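Local coordinates for protein quinone oxidoreductase (Escherichia coli, PDB 1QOR) that catalyses the NADPH-dependent one-electron reduction of quinones to semiquinones as a homodimer of the zinc-containing alcohol dehydrogenase family, at residues 194-197 with 198-201. Residues are numbered along the deposited sequence; the frame is centred on the assembly and turned at random.
Sequences EEDL and VERL
D196 caps the start of helix 197-204 in the NADPH-binding Rossmann domain, accepting the backbone N-H of E199 on its carboxylate. The bond is nearly straight (E199 N to D196 OD1 2.9 Å) and uses the anti side of the oxygen. With CG anti to its own backbone N (chi1 -172°), D196 turns the carboxylate over the first turn, where OD1 also packs against the E199 CB at 3.3 Å. Water 2 takes the N-H of V198 and gives a weak bond to D196 OD1, which links a second amide of the first turn to the cap, though only loosely.

Backbone bonds continue the helix behind the cap: R200 N reaches D196 O and L201 N reaches L197 O, both at 2.9 Å.

A salt bridge joins the residue before the cap to the first turn of the helix. E195, extended beyond CG, presents OE1 on its syn side to R200 NE (2.9 Å), a bent bond of 131°; the carboxylate and guanidinium planes lie 19° apart. R200 is bent at chi2, which puts CD 3.2 Å from the same E195 OE1, and the bend at chi3 turns NE onto that oxygen. Water 1 accepts from R200 NH2 at 2.7 Å and probably donates to E195 OE2, adding a second, solvent-mediated link. E195 OE2 also accepts from N191 N, and R200 NH1 pairs with E203.

L197 and L201 face inward, against strand 167-172. The carboxylate of D196, probably ionised, would interact favourably with the positive N-terminal end of the helix dipole, while the E195-R200 pair ties the preceding loop to the helix flank.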
ATOM      1  N   GLU A 194       4.457 -22.179  17.163  1.00 39.44           N
ATOM      2  CA  GLU A 194       4.957 -23.531  16.991  1.00 40.32           C
ATOM      3  C   GLU A 194       5.184 -23.917  15.538  1.00 39.09           C
ATOM      4  O   GLU A 194       6.112 -24.632  15.222  1.00 40.97           O
ATOM      5  CB  GLU A 194       3.961 -24.552  17.529  1.00 43.38           C
ATOM      6  CG  GLU A 194       3.348 -24.238  18.846  1.00 50.42           C
ATOM      7  CD  GLU A 194       4.323 -24.318  19.988  1.00 54.54           C
ATOM      8  OE1 GLU A 194       5.000 -25.371  20.117  1.00 56.77           O
ATOM      9  OE2 GLU A 194       4.386 -23.334  20.775  1.00 58.34           O
ATOM     10  N   GLU A 195       4.305 -23.518  14.651  1.00 36.36           N
ATOM     11  CA  GLU A 195       4.447 -23.961  13.296  1.00 34.16           C
ATOM     12  C   GLU A 195       5.179 -22.977  12.419  1.00 33.54           C
ATOM     13  O   GLU A 195       5.481 -21.842  12.825  1.00 32.66           O
ATOM     14  CB  GLU A 195       3.064 -24.232  12.697  1.00 33.96           C
ATOM     15  CG  GLU A 195       2.149 -25.094  13.561  1.00 33.76           C
ATOM     16  CD  GLU A 195       0.813 -25.371  12.890  1.00 33.91           C
ATOM     17  OE1 GLU A 195       0.797 -26.040  11.826  1.00 35.14           O
ATOM     18  OE2 GLU A 195      -0.226 -24.920  13.416  1.00 33.93           O
ATOM     19  N   ASP A 196       5.414 -23.427  11.188  1.00 32.53           N
ATOM     20  CA  ASP A 196       6.047 -22.622  10.173  1.00 31.89           C
ATOM     21  C   ASP A 196       4.902 -22.015   9.410  1.00 28.92           C
ATOM     22  O   ASP A 196       4.319 -22.662   8.533  1.00 27.98           O
ATOM     23  CB  ASP A 196       6.843 -23.474   9.228  1.00 34.76           C
ATOM     24  CG  ASP A 196       7.657 -22.635   8.282  1.00 38.58           C
ATOM     25  OD1 ASP A 196       7.084 -22.012   7.367  1.00 39.85           O
ATOM     26  OD2 ASP A 196       8.883 -22.563   8.481  1.00 43.13           O
ATOM     27  N   LEU A 197       4.580 -20.777   9.748  1.00 26.28           N
ATOM     28  CA  LEU A 197       3.466 -20.080   9.127  1.00 24.42           C
ATOM     29  C   LEU A 197       3.399 -20.064   7.613  1.00 23.83           C
ATOM     30  O   LEU A 197       2.308 -20.260   7.033  1.00 23.12           O
ATOM     31  CB  LEU A 197       3.419 -18.634   9.643  1.00 25.10           C
ATOM     32  CG  LEU A 197       2.553 -17.581   8.943  1.00 25.09           C
ATOM     33  CD1 LEU A 197       1.092 -17.957   8.978  1.00 25.71           C
ATOM     34  CD2 LEU A 197       2.751 -16.266   9.686  1.00 27.24           C
ATOM     35  N   VAL A 198       4.531 -19.755   6.972  1.00 23.21           N
ATOM     36  CA  VAL A 198       4.572 -19.629   5.513  1.00 23.19           C
ATOM     37  C   VAL A 198       4.355 -20.960   4.829  1.00 25.41           C
ATOM     38  O   VAL A 198       3.526 -21.055   3.918  1.00 25.54           O
ATOM     39  CB  VAL A 198       5.891 -18.923   5.021  1.00 23.10           C
ATOM     40  CG1 VAL A 198       5.987 -18.959   3.508  1.00 19.96           C
ATOM     41  CG2 VAL A 198       5.894 -17.431   5.475  1.00 21.61           C
ATOM     42  N   GLU A 199       5.065 -22.001   5.283  1.00 26.80           N
ATOM     43  CA  GLU A 199       4.898 -23.324   4.704  1.00 28.52           C
ATOM     44  C   GLU A 199       3.460 -23.850   4.943  1.00 27.62           C
ATOM     45  O   GLU A 199       2.818 -24.328   3.998  1.00 28.13           O
ATOM     46  CB  GLU A 199       5.958 -24.283   5.239  1.00 31.43           C
ATOM     47  CG  GLU A 199       7.386 -24.052   4.657  1.00 39.00           C
ATOM     48  CD  GLU A 199       7.437 -23.731   3.111  1.00 43.54           C
ATOM     49  OE1 GLU A 199       6.798 -24.459   2.312  1.00 45.09           O
ATOM     50  OE2 GLU A 199       8.126 -22.745   2.692  1.00 45.73           O
ATOM     51  N   ARG A 200       2.921 -23.721   6.161  1.00 25.84           N
ATOM     52  CA  ARG A 200       1.545 -24.197   6.404  1.00 25.35           C
ATOM     53  C   ARG A 200       0.573 -23.419   5.546  1.00 24.27           C
ATOM     54  O   ARG A 200      -0.359 -23.997   4.988  1.00 24.86           O
ATOM     55  CB  ARG A 200       1.128 -24.062   7.871  1.00 26.60           C
ATOM     56  CG  ARG A 200       1.702 -25.105   8.821  1.00 29.72           C
ATOM     57  CD  ARG A 200       0.998 -26.460   8.647  1.00 31.11           C
ATOM     58  NE  ARG A 200      -0.355 -26.505   9.214  1.00 31.59           N
ATOM     59  CZ  ARG A 200      -1.411 -27.033   8.589  1.00 32.72           C
ATOM     60  NH1 ARG A 200      -1.300 -27.569   7.360  1.00 33.02           N
ATOM     61  NH2 ARG A 200      -2.589 -27.041   9.197  1.00 32.64           N
ATOM     62  N   LEU A 201       0.778 -22.109   5.399  1.00 23.52           N
ATOM     63  CA  LEU A 201      -0.134 -21.331   4.580  1.00 22.30           C
ATOM     64  C   LEU A 201      -0.108 -21.768   3.119  1.00 22.18           C
ATOM     65  O   LEU A 201      -1.154 -21.805   2.445  1.00 22.26           O
ATOM     66  CB  LEU A 201       0.081 -19.804   4.731  1.00 23.22           C
ATOM     67  CG  LEU A 201      -0.951 -19.209   3.736  1.00 23.96           C
ATOM     68  CD1 LEU A 201      -2.062 -18.521   4.431  1.00 24.13           C
ATOM     69  CD2 LEU A 201      -0.361 -18.447   2.531  1.00 21.06           C
TER
HETATM   70  O   HOH W   1      -2.104 -25.668  11.438  1.00 36.47           O
HETATM   71  O   HOH W   2       7.175 -19.160   8.574  0.53 27.98           O